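Local coordinates for protein DNA polymerase beta (Leishmania infantum, PDB 4P4M) that probably serves base excision repair by template-directed addition of deoxyribonucleotides from their triphosphates to the 3' end of a DNA strand, at residues D273-E278 / N311-F316; K293-I298 / D361-L366. All coordinates share one frame; numbering follows the deposited sequence. Where two conformers were deposited one is given.

Contact 1. Residues D273-E278 / N311-F316; sequences DIRLIE and NEYGLF. With nucleotides of chain C; nucleotides of chain B.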
ATOM      1  N   ASP A 273      -0.768  -4.059  -3.898  1.00 14.97           N
ATOM      2  CA  ASP A 273      -0.680  -2.606  -3.713  1.00 17.93           C
ATOM      3  C   ASP A 273       0.698  -2.131  -4.180  1.00 21.21           C
ATOM      4  O   ASP A 273       1.712  -2.678  -3.748  1.00 21.64           O
ATOM      5  CB  ASP A 273      -0.857  -2.237  -2.220  1.00 18.91           C
ATOM      6  CG  ASP A 273      -2.272  -2.477  -1.704  1.00 30.02           C
ATOM      7  OD1 ASP A 273      -3.192  -2.776  -2.502  1.00 26.57           O
ATOM      8  OD2 ASP A 273      -2.470  -2.339  -0.478  1.00 34.27           O
ATOM      9  N   ILE A 274       0.748  -1.135  -5.069  1.00 15.64           N
ATOM     10  CA  ILE A 274       2.040  -0.596  -5.524  1.00 15.40           C
ATOM     11  C   ILE A 274       2.129   0.901  -5.188  1.00 16.62           C
ATOM     12  O   ILE A 274       1.207   1.647  -5.505  1.00 18.56           O
ATOM     13  CB  ILE A 274       2.226  -0.797  -7.060  1.00 19.90           C
ATOM     14  CG1 ILE A 274       1.977  -2.260  -7.454  1.00 20.19           C
ATOM     15  CG2 ILE A 274       3.620  -0.294  -7.527  1.00 16.70           C
ATOM     16  CD1 ILE A 274       1.831  -2.505  -8.971  1.00 20.44           C
ATOM     17  N   ARG A 275       3.200   1.326  -4.506  1.00 14.79           N
ATOM     18  CA  ARG A 275       3.392   2.752  -4.207  0.50 14.09           C
ATOM     19  C   ARG A 275       4.652   3.253  -4.908  1.00 17.59           C
ATOM     20  O   ARG A 275       5.720   2.645  -4.808  1.00 18.37           O
ATOM     21  CB  ARG A 275       3.488   3.035  -2.690  0.50 17.64           C
ATOM     22  CG  ARG A 275       2.159   3.030  -1.888  0.50 23.68           C
ATOM     23  CD  ARG A 275       1.303   4.309  -2.060  0.50 11.91           C
ATOM     24  NE  ARG A 275       2.022   5.551  -1.751  0.50 29.77           N
ATOM     25  CZ  ARG A 275       1.793   6.298  -0.670  0.50 24.46           C
ATOM     26  NH1 ARG A 275       0.853   5.929   0.184  0.50 19.62           N
ATOM     27  NH2 ARG A 275       2.492   7.416  -0.449  0.50 12.35           N
ATOM     28  N   LEU A 276       4.517   4.366  -5.630  1.00 16.52           N
ATOM     29  CA  LEU A 276       5.644   4.988  -6.331  1.00 12.90           C
ATOM     30  C   LEU A 276       6.276   6.048  -5.413  1.00 15.03           C
ATOM     31  O   LEU A 276       5.578   6.945  -4.935  1.00 14.97           O
ATOM     32  CB  LEU A 276       5.154   5.651  -7.634  1.00 16.16           C
ATOM     33  CG  LEU A 276       6.187   6.448  -8.451  1.00 17.66           C
ATOM     34  CD1 LEU A 276       7.368   5.585  -8.946  1.00 13.52           C
ATOM     35  CD2 LEU A 276       5.504   7.180  -9.649  1.00 15.62           C
ATOM     36  N   ILE A 277       7.582   5.933  -5.164  1.00 14.29           N
ATOM     37  CA  ILE A 277       8.260   6.720  -4.116  1.00 13.25           C
ATOM     38  C   ILE A 277       9.548   7.342  -4.665  1.00 15.72           C
ATOM     39  O   ILE A 277      10.283   6.677  -5.396  1.00 15.92           O
ATOM     40  CB  ILE A 277       8.629   5.812  -2.900  1.00 15.67           C
ATOM     41  CG1 ILE A 277       7.372   5.236  -2.228  1.00 17.68           C
ATOM     42  CG2 ILE A 277       9.516   6.570  -1.865  1.00 13.25           C
ATOM     43  CD1 ILE A 277       6.447   6.284  -1.583  1.00 20.55           C
ATOM     44  N   GLU A 278       9.807   8.614  -4.336  1.00 15.35           N
ATOM     45  CA  GLU A 278      11.036   9.296  -4.768  1.00 16.29           C
ATOM     46  C   GLU A 278      12.275   8.660  -4.125  1.00 15.88           C
ATOM     47  O   GLU A 278      12.235   8.224  -2.972  1.00 16.93           O
ATOM     48  CB  GLU A 278      11.007  10.797  -4.415  1.00 17.17           C
ATOM     49  CG  GLU A 278       9.917  11.639  -5.125  1.00 16.37           C
ATOM     50  CD  GLU A 278      10.273  12.045  -6.563  1.00 19.82           C
ATOM     51  OE1 GLU A 278      11.459  11.961  -6.959  1.00 19.11           O
ATOM     52  OE2 GLU A 278       9.351  12.467  -7.299  1.00 20.07           O
ATOM     53  N   ASN A 311       6.892  10.535   8.139  1.00 17.46           N
ATOM     54  CA  ASN A 311       5.979   9.870   7.202  1.00 22.02           C
ATOM     55  C   ASN A 311       6.792   9.072   6.173  1.00 18.84           C
ATOM     56  O   ASN A 311       8.001   8.891   6.349  1.00 16.27           O
ATOM     57  CB  ASN A 311       5.016  10.882   6.538  1.00 18.37           C
ATOM     58  CG  ASN A 311       5.747  11.972   5.772  1.00 19.26           C
ATOM     59  OD1 ASN A 311       6.836  11.743   5.250  1.00 17.52           O
ATOM     60  ND2 ASN A 311       5.154  13.173   5.710  1.00 21.30           N
ATOM     61  N   GLU A 312       6.151   8.577   5.114  1.00 16.05           N
ATOM     62  CA  GLU A 312       6.894   7.775   4.136  1.00 18.38           C
ATOM     63  C   GLU A 312       7.895   8.601   3.338  1.00 19.81           C
ATOM     64  O   GLU A 312       8.854   8.053   2.783  1.00 15.52           O
ATOM     65  CB  GLU A 312       5.960   7.018   3.173  1.00 18.06           C
ATOM     66  CG  GLU A 312       4.975   7.903   2.394  1.00 17.83           C
ATOM     67  CD  GLU A 312       3.608   7.987   3.066  1.00 24.99           C
ATOM     68  OE1 GLU A 312       3.537   8.291   4.281  1.00 22.09           O
ATOM     69  OE2 GLU A 312       2.598   7.734   2.372  1.00 23.34           O
ATOM     70  N   TYR A 313       7.670   9.913   3.287  1.00 18.68           N
ATOM     71  CA  TYR A 313       8.476  10.793   2.445  1.00 15.94           C
ATOM     72  C   TYR A 313       9.744  11.300   3.122  1.00 16.45           C
ATOM     73  O   TYR A 313      10.713  11.663   2.442  1.00 19.00           O
ATOM     74  CB  TYR A 313       7.633  11.965   1.943  1.00 17.35           C
ATOM     75  CG  TYR A 313       6.408  11.514   1.184  1.00 17.46           C
ATOM     76  CD1 TYR A 313       6.535  10.781   0.010  1.00 16.62           C
ATOM     77  CD2 TYR A 313       5.124  11.813   1.639  1.00 18.40           C
ATOM     78  CE1 TYR A 313       5.412  10.349  -0.692  1.00 14.73           C
ATOM     79  CE2 TYR A 313       3.999  11.389   0.938  1.00 20.01           C
ATOM     80  CZ  TYR A 313       4.156  10.663  -0.232  1.00 18.57           C
ATOM     81  OH  TYR A 313       3.057  10.237  -0.961  1.00 18.80           O
ATOM     82  N   GLY A 314       9.756  11.323   4.454  1.00 18.73           N
ATOM     83  CA  GLY A 314      10.964  11.766   5.143  1.00 17.60           C
ATOM     84  C   GLY A 314      10.815  11.942   6.642  1.00 16.68           C
ATOM     85  O   GLY A 314       9.742  11.698   7.200  1.00 15.87           O
ATOM     86  N   LEU A 315      11.915  12.336   7.283  1.00 17.37           N
ATOM     87  CA  LEU A 315      11.929  12.719   8.695  1.00 17.79           C
ATOM     88  C   LEU A 315      12.186  14.220   8.721  1.00 18.63           C
ATOM     89  O   LEU A 315      13.222  14.670   8.223  1.00 19.52           O
ATOM     90  CB  LEU A 315      13.053  11.970   9.441  1.00 16.05           C
ATOM     91  CG  LEU A 315      13.311  12.315  10.918  1.00 22.61           C
ATOM     92  CD1 LEU A 315      12.101  11.944  11.803  1.00 18.99           C
ATOM     93  CD2 LEU A 315      14.580  11.633  11.434  1.00 23.92           C
ATOM     94  N   PHE A 316      11.249  14.999   9.277  1.00 18.49           N
ATOM     95  CA  PHE A 316      11.312  16.466   9.170  1.00 16.43           C
ATOM     96  C   PHE A 316      11.358  17.117  10.556  1.00 18.88           C
ATOM     97  O   PHE A 316      10.521  16.827  11.405  1.00 21.40           O
ATOM     98  CB  PHE A 316      10.096  16.995   8.376  1.00 21.42           C
ATOM     99  CG  PHE A 316       9.948  16.371   7.012  1.00 21.80           C
ATOM    100  CD1 PHE A 316      10.648  16.879   5.926  1.00 18.99           C
ATOM    101  CD2 PHE A 316       9.129  15.259   6.827  1.00 21.61           C
ATOM    102  CE1 PHE A 316      10.530  16.288   4.665  1.00 18.57           C
ATOM    103  CE2 PHE A 316       8.999  14.661   5.576  1.00 18.12           C
ATOM    104  CZ  PHE A 316       9.699  15.176   4.489  1.00 19.63           C
TER
ATOM    105  P    DA C   3       1.230  13.335   6.246  1.00 22.92           P
ATOM    106  OP1  DA C   3       2.415  13.959   5.610  1.00 22.40           O
ATOM    107  OP2  DA C   3       0.086  14.170   6.682  1.00 24.00           O
ATOM    108  O5'  DA C   3       0.625  12.244   5.255  1.00 22.26           O
ATOM    109  C5'  DA C   3       1.464  11.221   4.723  1.00 22.84           C
ATOM    110  C4'  DA C   3       0.641  10.356   3.788  1.00 23.95           C
ATOM    111  O4'  DA C   3      -0.292   9.561   4.563  1.00 24.87           O
ATOM    112  C3'  DA C   3      -0.181  11.158   2.783  1.00 25.46           C
ATOM    113  O3'  DA C   3       0.279  10.788   1.502  1.00 22.30           O
ATOM    114  C2'  DA C   3      -1.613  10.672   2.996  1.00 30.77           C
ATOM    115  C1'  DA C   3      -1.461   9.383   3.802  1.00 31.95           C
ATOM    116  N9   DA C   3      -2.603   9.186   4.693  1.00 25.84           N
ATOM    117  C8   DA C   3      -2.968   9.991   5.737  1.00 24.46           C
ATOM    118  N7   DA C   3      -4.052   9.587   6.362  1.00 24.79           N
ATOM    119  C5   DA C   3      -4.430   8.444   5.674  1.00 22.35           C
ATOM    120  C6   DA C   3      -5.511   7.558   5.839  1.00 26.74           C
ATOM    121  N6   DA C   3      -6.442   7.701   6.802  1.00 25.94           N
ATOM    122  N1   DA C   3      -5.601   6.523   4.973  1.00 30.36           N
ATOM    123  C2   DA C   3      -4.673   6.392   4.011  1.00 23.94           C
ATOM    124  N3   DA C   3      -3.620   7.168   3.756  1.00 21.18           N
ATOM    125  C4   DA C   3      -3.549   8.185   4.634  1.00 22.03           C
ATOM    126  P    DC C   4      -0.270  11.523   0.177  1.00 22.35           P
ATOM    127  OP1  DC C   4       0.890  11.762  -0.712  1.00 21.14           O
ATOM    128  OP2  DC C   4      -1.146  12.649   0.578  1.00 21.51           O
ATOM    129  O5'  DC C   4      -1.210  10.420  -0.498  1.00 20.19           O
ATOM    130  C5'  DC C   4      -0.686   9.137  -0.854  1.00 15.51           C
ATOM    131  C4'  DC C   4      -1.684   8.368  -1.702  1.00 19.59           C
ATOM    132  O4'  DC C   4      -2.746   7.884  -0.830  1.00 20.45           O
ATOM    133  C3'  DC C   4      -2.352   9.156  -2.827  1.00 18.22           C
ATOM    134  O3'  DC C   4      -2.412   8.257  -3.938  1.00 19.41           O
ATOM    135  C2'  DC C   4      -3.721   9.526  -2.240  1.00 21.97           C
ATOM    136  C1'  DC C   4      -3.996   8.389  -1.243  1.00 21.78           C
ATOM    137  N1   DC C   4      -4.723   8.807   0.011  1.00 23.66           N
ATOM    138  C2   DC C   4      -5.790   8.020   0.451  1.00 27.06           C
ATOM    139  O2   DC C   4      -6.093   7.021  -0.214  1.00 24.58           O
ATOM    140  N3   DC C   4      -6.465   8.373   1.578  1.00 24.24           N
ATOM    141  C4   DC C   4      -6.095   9.461   2.258  1.00 27.06           C
ATOM    142  N4   DC C   4      -6.795   9.758   3.366  1.00 25.92           N
ATOM    143  C5   DC C   4      -5.007  10.287   1.826  1.00 23.75           C
ATOM    144  C6   DC C   4      -4.346   9.927   0.710  1.00 24.54           C
TER
ATOM    145  P    DA B   5      -6.335  -2.172   2.003  1.00 50.61           P
ATOM    146  OP1  DA B   5      -6.073  -3.164   0.939  1.00 67.04           O
ATOM    147  OP2  DA B   5      -6.462  -2.633   3.398  1.00 53.97           O
ATOM    148  O5'  DA B   5      -5.211  -1.057   1.884  1.00 36.69           O
ATOM    149  C5'  DA B   5      -3.878  -1.310   2.198  1.00 65.04           C
ATOM    150  C4'  DA B   5      -3.053  -0.093   1.841  1.00 66.32           C
ATOM    151  O4'  DA B   5      -3.615   1.089   2.472  1.00 53.43           O
ATOM    152  C3'  DA B   5      -1.630  -0.194   2.371  1.00 64.80           C
ATOM    153  O3'  DA B   5      -0.763   0.673   1.621  1.00 65.46           O
ATOM    154  C2'  DA B   5      -1.864   0.263   3.812  1.00 47.14           C
ATOM    155  C1'  DA B   5      -2.769   1.464   3.557  1.00 43.56           C
ATOM    156  N9   DA B   5      -3.585   1.956   4.678  1.00 38.15           N
ATOM    157  C8   DA B   5      -4.756   1.451   5.174  1.00 31.05           C
ATOM    158  N7   DA B   5      -5.265   2.153   6.166  1.00 32.69           N
ATOM    159  C5   DA B   5      -4.370   3.201   6.334  1.00 33.35           C
ATOM    160  C6   DA B   5      -4.325   4.302   7.224  1.00 36.02           C
ATOM    161  N6   DA B   5      -5.246   4.545   8.168  1.00 31.98           N
ATOM    162  N1   DA B   5      -3.283   5.158   7.111  1.00 29.53           N
ATOM    163  C2   DA B   5      -2.361   4.919   6.170  1.00 35.16           C
ATOM    164  N3   DA B   5      -2.297   3.921   5.286  1.00 30.70           N
ATOM    165  C4   DA B   5      -3.336   3.090   5.418  1.00 30.02           C
TER
HETATM  166  O   HOH W   1       0.303   6.621   2.812  1.00 40.14           O
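Arg275 and Glu312 form a salt bridge that can tie the palm strand 270-277 to the loop leading into strand 315-317, a case of a buried ion pair placed beside DNA. It belongs to one of two modelled conformers of Arg275, so the tie is probably not constant. Leaving the strand, CB of Arg275 heads for the loop; its chain then bends at CB-CG (chi2 -77°) and again at CG-CD. The two side chains cross at about a right angle, with the guanidinium and carboxylate planes inclined at 47°. CZ passes 3.8 Å from C5' of DC4 of chain C, which lies over one face of the group. NH1 bonds a water at 2.8 Å that is also within hydrogen-bonding distance of Glu312 OE2; the direct bond from NH1 to OE2 is weak. NH2 makes the main bond, 2.8 Å to Glu312 OE2, on the anti lone pair and with the oxygen tilted 28° from the guanidinium plane. NH2 also lies 2.9 Å from Tyr313 OH, too poorly angled for a hydrogen bond.

The Tyr313 hydroxyl instead donates to OP1 of DC4 of chain C, 2.7 Å away, and Asn311 ND2 reaches OP1 of DA3 of chain C at 2.9 Å. Asn311 OD1 accepts from Tyr313 N, an Asx turn, and from Gly314 N, which extends it to an Asx motif. Beside the polar cluster, Ile277 CD1 rests 4.3 Å from Tyr313 CE1.

In closed mammalian polymerase beta the corresponding arginine probably pairs with the matching glutamate. Here the carboxylate probably offsets the buried arginine charge, while neutral donors grip two adjacent phosphates.

Contact 2. Residues K293-I298 / D361-L366; sequences KNFNVI and DVFDVL. With D3T (2',3'-dideoxy-thymidine-5'-triphosphate), chain D; nucleotides of chain C.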
ATOM      1  N   LYS A 293       1.350  -1.682  11.467  1.00 25.43           N
ATOM      2  CA  LYS A 293       0.569  -0.476  11.740  1.00 26.35           C
ATOM      3  C   LYS A 293       0.852   0.107  13.132  1.00 24.37           C
ATOM      4  O   LYS A 293       1.099   1.317  13.270  1.00 21.24           O
ATOM      5  CB  LYS A 293      -0.934  -0.763  11.593  1.00 27.39           C
ATOM      6  CG  LYS A 293      -1.828   0.376  12.073  1.00 32.31           C
ATOM      7  CD  LYS A 293      -3.268  -0.094  12.219  1.00 55.33           C
ATOM      8  CE  LYS A 293      -4.209   1.060  12.534  1.00 69.01           C
ATOM      9  NZ  LYS A 293      -3.862   1.732  13.816  1.00 74.46           N
ATOM     10  N   ASN A 294       0.796  -0.734  14.166  1.00 21.33           N
ATOM     11  CA  ASN A 294       1.005  -0.240  15.530  1.00 22.52           C
ATOM     12  C   ASN A 294       2.431   0.276  15.716  1.00 24.54           C
ATOM     13  O   ASN A 294       2.665   1.256  16.427  1.00 22.78           O
ATOM     14  CB  ASN A 294       0.710  -1.315  16.591  1.00 26.21           C
ATOM     15  CG  ASN A 294      -0.774  -1.666  16.693  1.00 43.11           C
ATOM     16  OD1 ASN A 294      -1.638  -0.769  16.227  1.00 36.67           O
ATOM     17  ND2 ASN A 294      -1.132  -2.741  17.180  1.00 42.44           N
ATOM     18  N   PHE A 295       3.389  -0.401  15.091  1.00 22.76           N
ATOM     19  CA  PHE A 295       4.779   0.062  15.131  1.00 25.04           C
ATOM     20  C   PHE A 295       4.932   1.474  14.546  1.00 23.00           C
ATOM     21  O   PHE A 295       5.617   2.316  15.134  1.00 21.37           O
ATOM     22  CB  PHE A 295       5.695  -0.939  14.417  1.00 23.58           C
ATOM     23  CG  PHE A 295       7.121  -0.464  14.250  1.00 29.06           C
ATOM     24  CD1 PHE A 295       8.066  -0.694  15.241  1.00 37.59           C
ATOM     25  CD2 PHE A 295       7.514   0.195  13.091  1.00 32.59           C
ATOM     26  CE1 PHE A 295       9.380  -0.264  15.086  1.00 32.98           C
ATOM     27  CE2 PHE A 295       8.819   0.626  12.932  1.00 35.32           C
ATOM     28  CZ  PHE A 295       9.751   0.396  13.937  1.00 28.24           C
ATOM     29  N   ASN A 296       4.297   1.733  13.399  1.00 21.76           N
ATOM     30  CA  ASN A 296       4.351   3.059  12.766  1.00 22.42           C
ATOM     31  C   ASN A 296       3.755   4.135  13.668  1.00 21.12           C
ATOM     32  O   ASN A 296       4.273   5.240  13.751  1.00 24.48           O
ATOM     33  CB  ASN A 296       3.603   3.087  11.417  1.00 18.76           C
ATOM     34  CG  ASN A 296       4.307   2.288  10.320  1.00 23.07           C
ATOM     35  OD1 ASN A 296       5.456   1.869  10.468  1.00 23.38           O
ATOM     36  ND2 ASN A 296       3.616   2.099   9.199  1.00 23.20           N
ATOM     37  N   VAL A 297       2.642   3.821  14.318  1.00 24.04           N
ATOM     38  CA  VAL A 297       2.022   4.793  15.216  1.00 23.83           C
ATOM     39  C   VAL A 297       2.945   5.131  16.397  1.00 25.13           C
ATOM     40  O   VAL A 297       3.125   6.300  16.740  1.00 24.07           O
ATOM     41  CB  VAL A 297       0.640   4.310  15.720  1.00 27.15           C
ATOM     42  CG1 VAL A 297       0.135   5.217  16.834  1.00 31.55           C
ATOM     43  CG2 VAL A 297      -0.349   4.266  14.560  1.00 26.62           C
ATOM     44  N   ILE A 298       3.535   4.104  17.005  1.00 25.11           N
ATOM     45  CA  ILE A 298       4.502   4.295  18.098  1.00 23.73           C
ATOM     46  C   ILE A 298       5.718   5.129  17.664  1.00 22.77           C
ATOM     47  O   ILE A 298       6.139   6.055  18.371  1.00 26.14           O
ATOM     48  CB  ILE A 298       4.967   2.933  18.683  1.00 33.50           C
ATOM     49  CG1 ILE A 298       3.817   2.269  19.449  1.00 36.29           C
ATOM     50  CG2 ILE A 298       6.187   3.107  19.589  1.00 33.08           C
ATOM     51  CD1 ILE A 298       4.028   0.793  19.722  1.00 34.56           C
ATOM     52  N   ASP A 361      19.208   4.904  10.746  1.00 19.49           N
ATOM     53  CA  ASP A 361      19.376   6.349  10.950  1.00 21.57           C
ATOM     54  C   ASP A 361      18.165   6.947  11.678  1.00 23.54           C
ATOM     55  O   ASP A 361      18.317   7.779  12.574  1.00 21.51           O
ATOM     56  CB  ASP A 361      19.516   7.104   9.624  1.00 17.80           C
ATOM     57  CG  ASP A 361      20.892   6.961   8.986  1.00 20.57           C
ATOM     58  OD1 ASP A 361      21.894   6.712   9.696  1.00 22.01           O
ATOM     59  OD2 ASP A 361      20.958   7.118   7.746  1.00 22.85           O
ATOM     60  N   VAL A 362      16.966   6.553  11.253  1.00 18.74           N
ATOM     61  CA  VAL A 362      15.727   7.082  11.836  1.00 19.47           C
ATOM     62  C   VAL A 362      15.566   6.680  13.307  1.00 21.95           C
ATOM     63  O   VAL A 362      15.243   7.522  14.155  1.00 19.21           O
ATOM     64  CB  VAL A 362      14.473   6.643  11.027  1.00 21.87           C
ATOM     65  CG1 VAL A 362      13.195   7.201  11.663  1.00 19.22           C
ATOM     66  CG2 VAL A 362      14.597   7.089   9.566  1.00 21.43           C
ATOM     67  N   PHE A 363      15.780   5.401  13.611  1.00 17.66           N
ATOM     68  CA  PHE A 363      15.751   4.940  15.003  1.00 17.84           C
ATOM     69  C   PHE A 363      16.707   5.802  15.849  1.00 23.99           C
ATOM     70  O   PHE A 363      16.357   6.266  16.945  1.00 19.94           O
ATOM     71  CB  PHE A 363      16.179   3.467  15.112  1.00 24.19           C
ATOM     72  CG  PHE A 363      15.127   2.451  14.680  1.00 25.50           C
ATOM     73  CD1 PHE A 363      15.104   1.961  13.374  1.00 18.79           C
ATOM     74  CD2 PHE A 363      14.223   1.926  15.600  1.00 23.83           C
ATOM     75  CE1 PHE A 363      14.157   0.998  12.983  1.00 22.55           C
ATOM     76  CE2 PHE A 363      13.276   0.964  15.220  1.00 26.63           C
ATOM     77  CZ  PHE A 363      13.248   0.495  13.913  1.00 23.13           C
ATOM     78  N   ASP A 364      17.917   6.021  15.334  1.00 20.27           N
ATOM     79  CA  ASP A 364      18.964   6.733  16.089  1.00 21.09           C
ATOM     80  C   ASP A 364      18.585   8.180  16.410  1.00 22.71           C
ATOM     81  O   ASP A 364      18.756   8.639  17.539  1.00 24.12           O
ATOM     82  CB  ASP A 364      20.303   6.720  15.324  1.00 21.23           C
ATOM     83  CG  ASP A 364      20.920   5.334  15.223  1.00 26.92           C
ATOM     84  OD1 ASP A 364      20.549   4.446  16.015  1.00 26.69           O
ATOM     85  OD2 ASP A 364      21.796   5.132  14.351  1.00 24.50           O
ATOM     86  N   VAL A 365      18.094   8.905  15.407  1.00 20.56           N
ATOM     87  CA  VAL A 365      17.719  10.310  15.590  1.00 20.29           C
ATOM     88  C   VAL A 365      16.544  10.427  16.563  1.00 26.82           C
ATOM     89  O   VAL A 365      16.417  11.422  17.291  1.00 22.37           O
ATOM     90  CB  VAL A 365      17.392  10.976  14.241  1.00 24.64           C
ATOM     91  CG1 VAL A 365      16.753  12.361  14.436  1.00 23.85           C
ATOM     92  CG2 VAL A 365      18.656  11.084  13.393  1.00 22.17           C
ATOM     93  N   LEU A 366      15.696   9.402  16.595  1.00 24.77           N
ATOM     94  CA  LEU A 366      14.527   9.429  17.479  1.00 22.24           C
ATOM     95  C   LEU A 366      14.801   8.812  18.854  1.00 26.92           C
ATOM     96  O   LEU A 366      13.898   8.712  19.690  1.00 30.50           O
ATOM     97  CB  LEU A 366      13.336   8.740  16.813  1.00 21.00           C
ATOM     98  CG  LEU A 366      12.818   9.448  15.551  1.00 19.95           C
ATOM     99  CD1 LEU A 366      11.600   8.714  14.997  1.00 19.50           C
ATOM    100  CD2 LEU A 366      12.500  10.932  15.820  1.00 24.12           C
TER
HETATM  101  PA  D3T D 401      -1.181  -3.988   5.604  1.00 23.55           P
HETATM  102  O1A D3T D 401      -1.014  -4.556   4.236  1.00 18.46           O
HETATM  103  O2A D3T D 401      -2.560  -3.465   5.893  1.00 19.67           O
HETATM  104  O5' D3T D 401      -0.453  -2.407   5.207  1.00 27.45           O
HETATM  105  C5' D3T D 401       0.829  -2.460   4.831  1.00 25.03           C
HETATM  106  C4' D3T D 401       1.708  -1.400   5.606  1.00 20.59           C
HETATM  107  O4' D3T D 401       1.064  -0.122   5.619  1.00 19.83           O
HETATM  108  C1' D3T D 401       1.302   0.513   6.830  1.00 19.83           C
HETATM  109  N1  D3T D 401       0.004   0.932   7.442  1.00 20.55           N
HETATM  110  C6  D3T D 401      -1.077   0.068   7.398  1.00 22.42           C
HETATM  111  C2  D3T D 401      -0.100   2.211   8.119  1.00 20.17           C
HETATM  112  O2  D3T D 401       0.838   2.968   8.175  1.00 21.30           O
HETATM  113  N3  D3T D 401      -1.351   2.531   8.707  1.00 23.70           N
HETATM  114  C4  D3T D 401      -2.342   1.655   8.616  1.00 24.68           C
HETATM  115  O4  D3T D 401      -3.517   1.993   9.185  1.00 21.66           O
HETATM  116  C5  D3T D 401      -2.296   0.384   7.969  1.00 23.30           C
HETATM  117  C5M D3T D 401      -3.489  -0.488   7.954  1.00 27.94           C
HETATM  118  C2' D3T D 401       2.020  -0.463   7.790  1.00 24.15           C
HETATM  119  C3' D3T D 401       1.854  -1.797   7.093  1.00 21.97           C
HETATM  120  O3A D3T D 401      -0.244  -4.339   6.784  1.00 30.73           O
HETATM  121  PB  D3T D 401       0.607  -5.859   6.865  1.00 22.77           P
HETATM  122  O1B D3T D 401       1.329  -5.824   5.561  1.00 17.64           O
HETATM  123  O2B D3T D 401       1.420  -5.471   8.065  1.00 23.22           O
HETATM  124  O3B D3T D 401      -0.258  -7.107   7.093  1.00 30.07           O
HETATM  125  PG  D3T D 401      -1.115  -8.168   6.071  1.00 23.74           P
HETATM  126  O1G D3T D 401      -0.942  -7.673   4.666  1.00 19.10           O
HETATM  127  O2G D3T D 401      -2.543  -8.030   6.576  1.00 25.69           O
HETATM  128  O3G D3T D 401      -0.454  -9.510   6.297  1.00 20.20           O
ATOM    129  OP3  DA C   1      -1.906  10.740  18.269  1.00 58.73           O
ATOM    130  P    DA C   1      -2.316   9.628  17.382  1.00 47.62           P
ATOM    131  OP1  DA C   1      -3.561  10.026  16.699  1.00 53.08           O
ATOM    132  OP2  DA C   1      -2.265   8.389  18.180  1.00 53.85           O
ATOM    133  O5'  DA C   1      -1.218   9.471  16.229  1.00 35.50           O
ATOM    134  C5'  DA C   1       0.163   9.491  16.501  1.00 30.15           C
ATOM    135  C4'  DA C   1       0.893   9.704  15.180  1.00 21.88           C
ATOM    136  O4'  DA C   1       0.651   8.557  14.323  1.00 25.15           O
ATOM    137  C3'  DA C   1       0.452  10.931  14.384  1.00 27.94           C
ATOM    138  O3'  DA C   1       1.631  11.465  13.783  1.00 22.94           O
ATOM    139  C2'  DA C   1      -0.548  10.346  13.375  1.00 23.69           C
ATOM    140  C1'  DA C   1       0.003   8.942  13.120  1.00 24.70           C
ATOM    141  N9   DA C   1      -1.010   7.919  12.816  1.00 27.16           N
ATOM    142  C8   DA C   1      -2.222   7.771  13.440  1.00 29.70           C
ATOM    143  N7   DA C   1      -2.937   6.765  12.988  1.00 25.14           N
ATOM    144  C5   DA C   1      -2.143   6.202  12.003  1.00 23.60           C
ATOM    145  C6   DA C   1      -2.355   5.089  11.154  1.00 23.15           C
ATOM    146  N6   DA C   1      -3.478   4.350  11.182  1.00 20.73           N
ATOM    147  N1   DA C   1      -1.376   4.776  10.281  1.00 21.32           N
ATOM    148  C2   DA C   1      -0.266   5.540  10.263  1.00 24.36           C
ATOM    149  N3   DA C   1       0.041   6.605  11.015  1.00 21.81           N
ATOM    150  C4   DA C   1      -0.949   6.893  11.884  1.00 23.28           C
TER
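Phe295 meets Phe363 rim to rim, with neither ring lying over the other's face, where two helices of the polymerase beta thumb come together. Helix 293-305 is the one that flanks the nascent base pair in this family, and the aromatic pair joins it to helix 359-365. The contact is small. CZ of Phe295 comes within 3.5 Å of CZ of Phe363, and CE2 of Phe363 lies at the edge of the Phe295 ring, in its plane. The ring planes are inclined at 47° and the centroids stand 5.9 Å apart, a geometry that fits neither a T-shaped nor an offset stack. Phe295 reaches across because its CG is anti to the backbone N (chi1 173°), carrying the ring out from the helix. Other residues gather round the pair: Tyr370 packs edge-to-face with Phe363, Met299 and Leu287 touch the same ring, and Arg376 and Pro378 from the C-terminal tail lie against Phe295.

Other faces of helix 293-305 meet the incoming nucleotide and its template partner. The methylenes of Lys293 run over the thymine of the bound dideoxy-TTP, with CG 3.7 Å from C4, and CE continues towards N6 of DA1 of chain C, the adenine paired with that thymine. One turn on, CG2 of Val297 sits over the face of the adenine, 3.7 Å from its C5. Asn296 touches the minor-groove edge of the incoming thymine and is itself fixed by a bond from ND2 to the backbone O of Thr288; the same ND2 donates to O2 of the thymine at 3.1 Å, with a nearly straight N-H...O angle of 158°.

Contacts 1 and 2, whose centres are 15 Å apart, both lie near the nascent base pair and share the thumb, to which segment 311-316 and all of contact 2 belong. Contact 1 joins the palm strand to the loop that holds the template phosphates: the side chain of Arg275 lies about 8 Å from that of the magnesium ligand Asp198, and that of Glu312 about 7 Å from the nucleotide. Contact 2 holds the helix whose Lys293 and Asn296 belong to the nucleotide pocket, although the Phe295 side chain is about 13 Å from the magnesium ion. The two are joined directly through Leu315, whose CD2 packs 3.8 Å from Val365 CG1 and whose CD1 lies 4.2 Å from Leu366 CD2.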